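Local structure of putative beta-glucosidase (5WAB) at residues P7-A18 / L274-V282; Y40-K51 / E96-G107. The protein hydrolyses beta-glucosidic linkages as a family 3 glycoside hydrolase, and may also release terminal arabinopyranosyl units from ginsenosides. All coordinates share one frame; numbering follows the deposited sequence.

Contact 1. Residues P7-A18 / L274-V282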
loop_
_atom_site.group_PDB
_atom_site.type_symbol
_atom_site.label_atom_id
_atom_site.label_comp_id
_atom_site.label_asym_id
_atom_site.label_seq_id
_atom_site.Cartn_x
_atom_site.Cartn_y
_atom_site.Cartn_z
ATOM N N PRO A 7 -21.172 27.735 11.122
ATOM C CA PRO A 7 -21.053 28.536 9.894
ATOM C C PRO A 7 -21.268 27.745 8.598
ATOM O O PRO A 7 -21.123 26.522 8.592
ATOM C CB PRO A 7 -19.611 29.039 9.968
ATOM C CG PRO A 7 -18.883 27.889 10.624
ATOM C CD PRO A 7 -19.855 27.290 11.617
ATOM N N SER A 8 -21.635 28.452 7.525
ATOM C CA SER A 8 -21.709 27.907 6.172
ATOM C C SER A 8 -21.177 28.964 5.214
ATOM O O SER A 8 -20.771 30.051 5.633
ATOM C CB SER A 8 -23.138 27.498 5.792
ATOM O OG SER A 8 -23.972 28.630 5.623
ATOM N N VAL A 9 -21.204 28.659 3.911
ATOM C CA VAL A 9 -20.763 29.652 2.932
ATOM C C VAL A 9 -21.741 30.809 2.813
ATOM O O VAL A 9 -21.367 31.877 2.315
ATOM C CB VAL A 9 -20.527 29.045 1.538
ATOM C CG1 VAL A 9 -19.156 28.405 1.465
ATOM C CG2 VAL A 9 -21.633 28.071 1.180
ATOM N N ASN A 10 -22.987 30.635 3.257
ATOM C CA ASN A 10 -23.931 31.750 3.279
ATOM C C ASN A 10 -23.493 32.851 4.235
ATOM O O ASN A 10 -23.895 34.009 4.063
ATOM C CB ASN A 10 -25.322 31.253 3.674
ATOM C CG ASN A 10 -25.892 30.276 2.673
ATOM O OD1 ASN A 10 -25.633 30.375 1.476
ATOM N ND2 ASN A 10 -26.687 29.327 3.159
ATOM N N ASP A 11 -22.650 32.525 5.209
ATOM C CA ASP A 11 -22.184 33.486 6.193
ATOM C C ASP A 11 -20.903 34.188 5.765
ATOM O O ASP A 11 -20.416 35.059 6.493
ATOM C CB ASP A 11 -21.972 32.783 7.543
ATOM C CG ASP A 11 -23.242 32.131 8.072
ATOM O OD1 ASP A 11 -24.263 32.834 8.199
ATOM O OD2 ASP A 11 -23.227 30.914 8.361
ATOM N N LEU A 12 -20.363 33.854 4.598
ATOM C CA LEU A 12 -19.082 34.369 4.142
ATOM C C LEU A 12 -19.251 35.363 2.998
ATOM O O LEU A 12 -20.142 35.224 2.153
ATOM C CB LEU A 12 -18.181 33.221 3.682
ATOM C CG LEU A 12 -18.023 32.133 4.742
ATOM C CD1 LEU A 12 -17.205 30.974 4.202
ATOM C CD2 LEU A 12 -17.425 32.699 6.027
ATOM N N THR A 13 -18.365 36.356 2.966
ATOM C CA THR A 13 -18.249 37.219 1.804
ATOM C C THR A 13 -17.510 36.475 0.689
ATOM O O THR A 13 -17.004 35.363 0.876
ATOM C CB THR A 13 -17.510 38.513 2.150
ATOM O OG1 THR A 13 -16.135 38.221 2.415
ATOM C CG2 THR A 13 -18.111 39.166 3.383
ATOM N N LEU A 14 -17.468 37.090 -0.495
ATOM C CA LEU A 14 -16.737 36.481 -1.602
ATOM C C LEU A 14 -15.266 36.292 -1.255
ATOM O O LEU A 14 -14.688 35.231 -1.527
ATOM C CB LEU A 14 -16.883 37.328 -2.864
ATOM C CG LEU A 14 -16.117 36.847 -4.097
ATOM C CD1 LEU A 14 -16.613 35.488 -4.542
ATOM C CD2 LEU A 14 -16.273 37.861 -5.213
ATOM N N GLU A 15 -14.642 37.307 -0.652
ATOM C CA GLU A 15 -13.226 37.200 -0.317
ATOM C C GLU A 15 -12.986 36.090 0.697
ATOM O O GLU A 15 -11.961 35.398 0.643
ATOM C CB GLU A 15 -12.695 38.531 0.214
ATOM C CG GLU A 15 -12.587 39.639 -0.824
ATOM C CD GLU A 15 -13.893 40.391 -1.015
ATOM O OE1 GLU A 15 -14.920 39.997 -0.417
ATOM O OE2 GLU A 15 -13.889 41.389 -1.764
ATOM N N GLU A 16 -13.915 35.914 1.640
ATOM C CA GLU A 16 -13.783 34.833 2.609
ATOM C C GLU A 16 -13.990 33.473 1.955
ATOM O O GLU A 16 -13.316 32.501 2.310
ATOM C CB GLU A 16 -14.754 35.044 3.765
ATOM C CG GLU A 16 -14.356 36.229 4.631
ATOM C CD GLU A 16 -15.436 36.640 5.611
ATOM O OE1 GLU A 16 -16.615 36.293 5.381
ATOM O OE2 GLU A 16 -15.102 37.308 6.619
ATOM N N LYS A 17 -14.926 33.377 1.011
ATOM C CA LYS A 17 -15.110 32.121 0.294
ATOM C C LYS A 17 -13.849 31.729 -0.462
ATOM O O LYS A 17 -13.388 30.582 -0.379
ATOM C CB LYS A 17 -16.279 32.237 -0.683
ATOM C CG LYS A 17 -17.642 32.367 -0.056
ATOM C CD LYS A 17 -18.689 32.433 -1.156
ATOM C CE LYS A 17 -20.057 32.723 -0.607
ATOM N NZ LYS A 17 -21.059 32.843 -1.700
ATOM N N ALA A 18 -13.273 32.677 -1.209
ATOM C CA ALA A 18 -12.086 32.379 -2.002
ATOM C C ALA A 18 -10.886 32.049 -1.129
ATOM O O ALA A 18 -10.049 31.229 -1.522
ATOM C CB ALA A 18 -11.759 33.548 -2.930
ATOM N N LEU A 274 -17.853 27.828 -6.822
ATOM C CA LEU A 274 -17.095 28.330 -5.680
ATOM C C LEU A 274 -17.796 28.003 -4.369
ATOM O O LEU A 274 -17.143 27.645 -3.381
ATOM C CB LEU A 274 -16.883 29.836 -5.807
ATOM C CG LEU A 274 -16.125 30.487 -4.647
ATOM C CD1 LEU A 274 -14.792 29.803 -4.403
ATOM C CD2 LEU A 274 -15.927 31.963 -4.912
ATOM N N ASP A 275 -19.125 28.133 -4.335
ATOM C CA ASP A 275 -19.869 27.773 -3.132
ATOM C C ASP A 275 -19.678 26.301 -2.789
ATOM O O ASP A 275 -19.447 25.958 -1.626
ATOM C CB ASP A 275 -21.348 28.117 -3.308
ATOM C CG ASP A 275 -21.634 29.592 -3.065
ATOM O OD1 ASP A 275 -20.691 30.323 -2.702
ATOM O OD2 ASP A 275 -22.790 30.029 -3.257
ATOM N N ARG A 276 -19.739 25.418 -3.790
ATOM C CA ARG A 276 -19.528 23.993 -3.539
ATOM C C ARG A 276 -18.125 23.735 -3.006
ATOM O O ARG A 276 -17.948 23.031 -2.005
ATOM C CB ARG A 276 -19.776 23.191 -4.820
ATOM C CG ARG A 276 -21.238 22.870 -5.078
ATOM C CD ARG A 276 -21.442 22.066 -6.353
ATOM N NE ARG A 276 -21.045 22.849 -7.524
ATOM C CZ ARG A 276 -21.408 22.586 -8.776
ATOM N NH1 ARG A 276 -22.198 21.553 -9.045
ATOM N NH2 ARG A 276 -20.983 23.362 -9.766
ATOM N N MET A 277 -17.114 24.320 -3.652
ATOM C CA MET A 277 -15.732 24.102 -3.238
ATOM C C MET A 277 -15.459 24.660 -1.848
ATOM O O MET A 277 -14.821 23.995 -1.025
ATOM C CB MET A 277 -14.786 24.725 -4.263
ATOM C CG MET A 277 -14.756 24.005 -5.598
ATOM S SD MET A 277 -14.064 22.335 -5.449
ATOM C CE MET A 277 -15.526 21.305 -5.391
ATOM N N ALA A 278 -15.945 25.876 -1.565
ATOM C CA ALA A 278 -15.682 26.512 -0.276
ATOM C C ALA A 278 -16.509 25.889 0.840
ATOM O O ALA A 278 -16.033 25.760 1.974
ATOM C CB ALA A 278 -15.957 28.013 -0.366
ATOM N N GLN A 279 -17.759 25.518 0.551
ATOM C CA GLN A 279 -18.585 24.877 1.569
ATOM C C GLN A 279 -17.976 23.559 2.015
ATOM O O GLN A 279 -18.027 23.211 3.200
ATOM C CB GLN A 279 -20.004 24.656 1.041
ATOM C CG GLN A 279 -20.939 23.953 2.019
ATOM C CD GLN A 279 -21.125 24.723 3.314
ATOM O OE1 GLN A 279 -21.281 25.945 3.316
ATOM N NE2 GLN A 279 -21.107 24.006 4.428
ATOM N N GLY A 280 -17.378 22.823 1.081
ATOM C CA GLY A 280 -16.694 21.599 1.456
ATOM C C GLY A 280 -15.605 21.846 2.479
ATOM O O GLY A 280 -15.428 21.059 3.413
ATOM N N MET A 281 -14.884 22.964 2.337
ATOM C CA MET A 281 -13.853 23.310 3.308
ATOM C C MET A 281 -14.463 23.656 4.658
ATOM O O MET A 281 -13.842 23.397 5.697
ATOM C CB MET A 281 -13.008 24.469 2.788
ATOM C CG MET A 281 -12.211 24.131 1.539
ATOM S SD MET A 281 -11.345 22.548 1.642
ATOM C CE MET A 281 -10.286 22.810 3.072
ATOM N N VAL A 282 -15.662 24.253 4.660
ATOM C CA VAL A 282 -16.385 24.476 5.908
ATOM C C VAL A 282 -16.808 23.145 6.516
ATOM O O VAL A 282 -16.676 22.932 7.727
ATOM C CB VAL A 282 -17.597 25.398 5.674
ATOM C CG1 VAL A 282 -18.378 25.587 6.963
ATOM C CG2 VAL A 282 -17.152 26.740 5.129
HETATM O O HOH W 1 -22.314 24.466 7.324
#
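Val9 N donates to Gln279 OE1 at 2.8 Å, one of two polar bonds joining residues 7-18 to the 274-282 part of helix 271-292, and the C=O...N angle of 165° puts the donor almost in line with the amide C=O bond. Gln279 reaches it because its chain, with CG anti to the backbone N, bends at chi2 (60°) and brings OE1 up to Val9 N; NE2 is bonded to a water that donates to Pro7 O and also to Asp283 OD1, so both ends of the amide have partners. Lys17 NZ forms a salt bridge with Asp275 OD1 at 2.7 Å, approaching the syn lone pair, at the end of a chain extended beyond CG. Replacing Lys17 with alanine is likely to leave the Asp275 carboxylate without this counter-charge.

Among the apolar contacts, Val9 CG1 lies 3.7 Å from Ala278 CB, while Val282 CG1 packs 4.4 Å from Pro7 CG. Farther along, Leu14 and Leu274 cross at about a right angle, CD1 to CD2 at 3.6 Å.

Within 7-18, Thr13 OG1 accepts from Glu16 N and Glu16 OE1 from Thr13 N, a capping box that starts helix 14-18. Its axis passes 9.9 Å from that of 274-282 at 66°, a steeply crossed helix pair by which the N-terminal segment packs on a helix of the family 3 N-terminal domain.

Contact 2. Residues Y40-K51 / E96-G107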
loop_
_atom_site.group_PDB
_atom_site.type_symbol
_atom_site.label_atom_id
_atom_site.label_comp_id
_atom_site.label_asym_id
_atom_site.label_seq_id
_atom_site.Cartn_x
_atom_site.Cartn_y
_atom_site.Cartn_z
ATOM N N TYR A 40 -7.278 24.765 11.097
ATOM C CA TYR A 40 -6.652 23.613 11.727
ATOM C C TYR A 40 -5.393 23.192 10.974
ATOM O O TYR A 40 -5.252 23.411 9.769
ATOM C CB TYR A 40 -7.630 22.441 11.778
ATOM C CG TYR A 40 -8.845 22.649 12.663
ATOM C CD1 TYR A 40 -8.726 23.236 13.915
ATOM C CD2 TYR A 40 -10.111 22.245 12.243
ATOM C CE1 TYR A 40 -9.828 23.415 14.725
ATOM C CE2 TYR A 40 -11.218 22.419 13.046
ATOM C CZ TYR A 40 -11.071 23.008 14.288
ATOM O OH TYR A 40 -12.167 23.196 15.098
ATOM N N MET A 41 -4.483 22.541 11.700
ATOM C CA MET A 41 -3.215 22.106 11.132
ATOM C C MET A 41 -3.386 20.821 10.332
ATOM O O MET A 41 -4.117 19.909 10.730
ATOM C CB MET A 41 -2.169 21.885 12.229
ATOM C CG MET A 41 -0.826 21.375 11.702
ATOM S SD MET A 41 0.417 21.002 12.965
ATOM C CE MET A 41 0.776 22.636 13.609
ATOM N N ILE A 42 -2.709 20.770 9.192
ATOM C CA ILE A 42 -2.638 19.604 8.323
ATOM C C ILE A 42 -1.172 19.198 8.253
ATOM O O ILE A 42 -0.305 20.059 8.055
ATOM C CB ILE A 42 -3.211 19.928 6.925
ATOM C CG1 ILE A 42 -4.653 19.450 6.809
ATOM C CG2 ILE A 42 -2.375 19.353 5.813
ATOM C CD1 ILE A 42 -5.575 20.082 7.808
ATOM N N THR A 43 -0.886 17.906 8.444
ATOM C CA THR A 43 0.504 17.454 8.415
ATOM C C THR A 43 0.587 15.987 8.006
ATOM O O THR A 43 -0.394 15.240 8.063
ATOM C CB THR A 43 1.212 17.657 9.763
ATOM O OG1 THR A 43 2.585 17.271 9.639
ATOM C CG2 THR A 43 0.569 16.812 10.846
ATOM N N ASP A 44 1.792 15.588 7.612
ATOM C CA ASP A 44 2.052 14.265 7.057
ATOM C C ASP A 44 1.882 13.154 8.083
ATOM O O ASP A 44 1.861 13.370 9.299
ATOM C CB ASP A 44 3.466 14.186 6.486
ATOM C CG ASP A 44 3.527 14.626 5.057
ATOM O OD1 ASP A 44 2.615 14.247 4.296
ATOM O OD2 ASP A 44 4.465 15.366 4.697
ATOM N N GLY A 45 1.779 11.937 7.558
ATOM C CA GLY A 45 1.831 10.757 8.373
ATOM C C GLY A 45 1.086 9.553 7.843
ATOM O O GLY A 45 0.082 9.131 8.417
ATOM N N PRO A 46 1.561 8.963 6.743
ATOM C CA PRO A 46 0.955 7.698 6.296
ATOM C C PRO A 46 1.218 6.562 7.266
ATOM O O PRO A 46 0.437 5.603 7.323
ATOM C CB PRO A 46 1.614 7.446 4.931
ATOM C CG PRO A 46 2.226 8.760 4.546
ATOM C CD PRO A 46 2.617 9.415 5.824
ATOM N N HIS A 47 2.304 6.635 8.032
ATOM C CA HIS A 47 2.588 5.646 9.062
ATOM C C HIS A 47 2.929 6.312 10.392
ATOM O O HIS A 47 3.746 5.795 11.159
ATOM C CB HIS A 47 3.700 4.694 8.617
ATOM C CG HIS A 47 4.962 5.385 8.203
ATOM N ND1 HIS A 47 5.285 5.610 6.881
ATOM C CD2 HIS A 47 5.981 5.898 8.931
ATOM C CE1 HIS A 47 6.451 6.228 6.813
ATOM N NE2 HIS A 47 6.894 6.416 8.044
ATOM N N GLY A 48 2.306 7.445 10.687
ATOM C CA GLY A 48 2.473 8.101 11.974
ATOM C C GLY A 48 2.548 9.612 11.891
ATOM O O GLY A 48 3.018 10.186 10.912
ATOM N N LEU A 49 2.103 10.274 12.956
ATOM C CA LEU A 49 2.108 11.732 13.001
ATOM C C LEU A 49 3.519 12.276 12.835
ATOM O O LEU A 49 4.436 11.899 13.570
ATOM C CB LEU A 49 1.526 12.207 14.328
ATOM C CG LEU A 49 1.551 13.714 14.572
ATOM C CD1 LEU A 49 0.715 14.429 13.533
ATOM C CD2 LEU A 49 1.058 14.023 15.965
ATOM N N ARG A 50 3.697 13.162 11.858
ATOM C CA ARG A 50 4.971 13.844 11.628
ATOM C C ARG A 50 4.693 15.339 11.662
ATOM O O ARG A 50 4.536 15.981 10.623
ATOM C CB ARG A 50 5.605 13.416 10.307
ATOM N N LYS A 51 4.650 15.890 12.872
ATOM C CA LYS A 51 4.421 17.310 13.086
ATOM C C LYS A 51 5.772 18.028 13.139
ATOM O O LYS A 51 6.810 17.458 12.799
ATOM C CB LYS A 51 3.614 17.487 14.371
ATOM C CG LYS A 51 2.918 18.812 14.562
ATOM C CD LYS A 51 2.305 18.864 15.943
ATOM C CE LYS A 51 1.769 20.246 16.267
ATOM N NZ LYS A 51 1.263 20.307 17.665
ATOM N N GLU A 96 -3.048 10.437 18.558
ATOM C CA GLU A 96 -1.881 11.306 18.622
ATOM C C GLU A 96 -2.170 12.644 17.952
ATOM O O GLU A 96 -1.716 13.691 18.428
ATOM C CB GLU A 96 -0.673 10.616 17.985
ATOM C CG GLU A 96 -0.393 9.245 18.577
ATOM C CD GLU A 96 0.985 8.702 18.236
ATOM O OE1 GLU A 96 1.739 9.364 17.494
ATOM O OE2 GLU A 96 1.315 7.609 18.732
ATOM N N CYS A 97 -2.956 12.632 16.872
ATOM C CA CYS A 97 -3.373 13.885 16.250
ATOM C C CYS A 97 -4.220 14.712 17.202
ATOM O O CYS A 97 -4.107 15.943 17.229
ATOM C CB CYS A 97 -4.159 13.616 14.966
ATOM S SG CYS A 97 -3.210 12.950 13.590
ATOM N N ILE A 98 -5.072 14.053 17.993
ATOM C CA ILE A 98 -5.949 14.773 18.915
ATOM C C ILE A 98 -5.132 15.466 20.002
ATOM O O ILE A 98 -5.454 16.585 20.419
ATOM C CB ILE A 98 -7.008 13.819 19.500
ATOM C CG1 ILE A 98 -7.961 13.368 18.394
ATOM C CG2 ILE A 98 -7.798 14.495 20.611
ATOM C CD1 ILE A 98 -8.908 12.264 18.806
ATOM N N GLN A 99 -4.057 14.823 20.467
ATOM C CA GLN A 99 -3.163 15.476 21.418
ATOM C C GLN A 99 -2.481 16.690 20.796
ATOM O O GLN A 99 -2.342 17.734 21.444
ATOM C CB GLN A 99 -2.114 14.485 21.925
ATOM C CG GLN A 99 -0.950 15.125 22.688
ATOM C CD GLN A 99 0.075 14.108 23.166
ATOM O OE1 GLN A 99 -0.260 13.154 23.870
ATOM N NE2 GLN A 99 1.332 14.304 22.779
ATOM N N GLU A 100 -2.072 16.582 19.531
ATOM C CA GLU A 100 -1.232 17.587 18.900
ATOM C C GLU A 100 -2.023 18.579 18.056
ATOM O O GLU A 100 -1.422 19.355 17.309
ATOM C CB GLU A 100 -0.160 16.906 18.047
ATOM C CG GLU A 100 0.819 16.083 18.857
ATOM C CD GLU A 100 1.634 16.928 19.805
ATOM O OE1 GLU A 100 2.139 17.982 19.366
ATOM O OE2 GLU A 100 1.762 16.551 20.989
ATOM N N LYS A 101 -3.348 18.583 18.181
ATOM C CA LYS A 101 -4.223 19.538 17.495
ATOM C C LYS A 101 -4.019 19.486 15.981
ATOM O O LYS A 101 -3.835 20.509 15.320
ATOM C CB LYS A 101 -4.005 20.959 18.025
ATOM C CG LYS A 101 -3.874 21.051 19.546
ATOM C CD LYS A 101 -5.026 20.405 20.303
ATOM C CE LYS A 101 -6.316 21.186 20.210
ATOM N NZ LYS A 101 -7.329 20.561 21.112
ATOM N N VAL A 102 -4.047 18.270 15.435
ATOM C CA VAL A 102 -3.911 18.023 14.000
ATOM C C VAL A 102 -5.233 17.465 13.493
ATOM O O VAL A 102 -5.637 16.363 13.885
ATOM C CB VAL A 102 -2.760 17.052 13.694
ATOM C CG1 VAL A 102 -2.754 16.700 12.214
ATOM C CG2 VAL A 102 -1.425 17.647 14.106
ATOM N N ALA A 103 -5.893 18.203 12.593
ATOM C CA ALA A 103 -7.229 17.808 12.153
ATOM C C ALA A 103 -7.201 16.788 11.024
ATOM O O ALA A 103 -8.129 15.979 10.908
ATOM C CB ALA A 103 -8.038 19.030 11.713
ATOM N N VAL A 104 -6.183 16.822 10.170
ATOM C CA VAL A 104 -6.064 15.889 9.058
ATOM C C VAL A 104 -4.639 15.359 9.029
ATOM O O VAL A 104 -3.683 16.139 9.093
ATOM C CB VAL A 104 -6.417 16.544 7.710
ATOM C CG1 VAL A 104 -6.389 15.516 6.597
ATOM C CG2 VAL A 104 -7.766 17.241 7.782
ATOM N N ILE A 105 -4.497 14.038 8.951
ATOM C CA ILE A 105 -3.200 13.394 8.783
ATOM C C ILE A 105 -3.096 12.927 7.336
ATOM O O ILE A 105 -4.022 12.298 6.812
ATOM C CB ILE A 105 -3.021 12.239 9.787
ATOM C CG1 ILE A 105 -1.617 11.646 9.700
ATOM C CG2 ILE A 105 -4.097 11.163 9.624
ATOM C CD1 ILE A 105 -1.241 10.849 10.920
ATOM N N LEU A 106 -1.981 13.259 6.681
ATOM C CA LEU A 106 -1.881 13.180 5.219
ATOM C C LEU A 106 -1.481 11.770 4.789
ATOM O O LEU A 106 -0.338 11.484 4.434
ATOM C CB LEU A 106 -0.902 14.226 4.698
ATOM C CG LEU A 106 -1.294 15.671 5.008
ATOM C CD1 LEU A 106 -0.251 16.656 4.494
ATOM C CD2 LEU A 106 -2.667 15.977 4.427
ATOM N N GLY A 107 -2.464 10.886 4.785
ATOM C CA GLY A 107 -2.270 9.523 4.361
ATOM C C GLY A 107 -3.593 8.794 4.393
ATOM O O GLY A 107 -4.622 9.360 4.775
#
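Strands 41-44 and 104-106 run parallel, their axes 4.6 Å apart at 26°, with Leu106 N donating to Thr43 O (2.9 Å) and Ala103 N to Met41 O (3.1 Å), while the bond from Thr43 N to Val104 O is weak. On one face Ile42 and Val104 lie side by side, Ile42 CG1 being 3.5 Å from Val104 CB, and the Ile42 and Leu106 side chains cross at about a right angle, CG2 against both Leu106 methyls. On the other, Thr43 CG2 touches Val102 CG1 at 3.6 Å; with OG1 anti to the backbone N (chi1 -176°), the hydroxyl donates to Arg50 O from above the carbonyl plane and ties the returning loop to the strand.

That loop carries Leu49, whose CD2 packs 3.6 Å from Glu100 CG and whose CD1 faces Val102 and Cys97. The extended Lys51 puts NZ on two acceptors of Glu100, O at 2.9 Å and OE1 at 3.0 Å, the latter a salt bridge met on the anti side of the carboxylate. Glu100 OE2 is bonded in turn by Gln99 NE2.

Strand 102-106 lies between 41-44 and 149-155, the backbones of Tyr40 and Ile42 also bond to Leu29 and Trp27, helix 83-99 leads into Glu100, and helix 271-292 packs against Tyr40.

In the fold
Both segments of contact 2 fall between the two segments of contact 1: residues 7-18 come first, then 40-51 and 96-107, and 274-282 last. Helix 14-19 is followed directly by strand 41-44, and helix 271-292 serves both contacts, since 274-282 lies in it and its later residues meet Tyr40. The centres are 24 Å apart and the nearest atoms about 7 Å, so the two do not touch. Contact 2 pairs neighbouring parallel strands of the N-terminal domain, whose family belongs to the TIM-barrel clan, whereas contact 1 lies farther out, its centre about 34 Å from the chain centre against 19 Å. The chain's N-terminal segment thus packs on helix 271-292, which also meets Tyr40 beside strand 41-44.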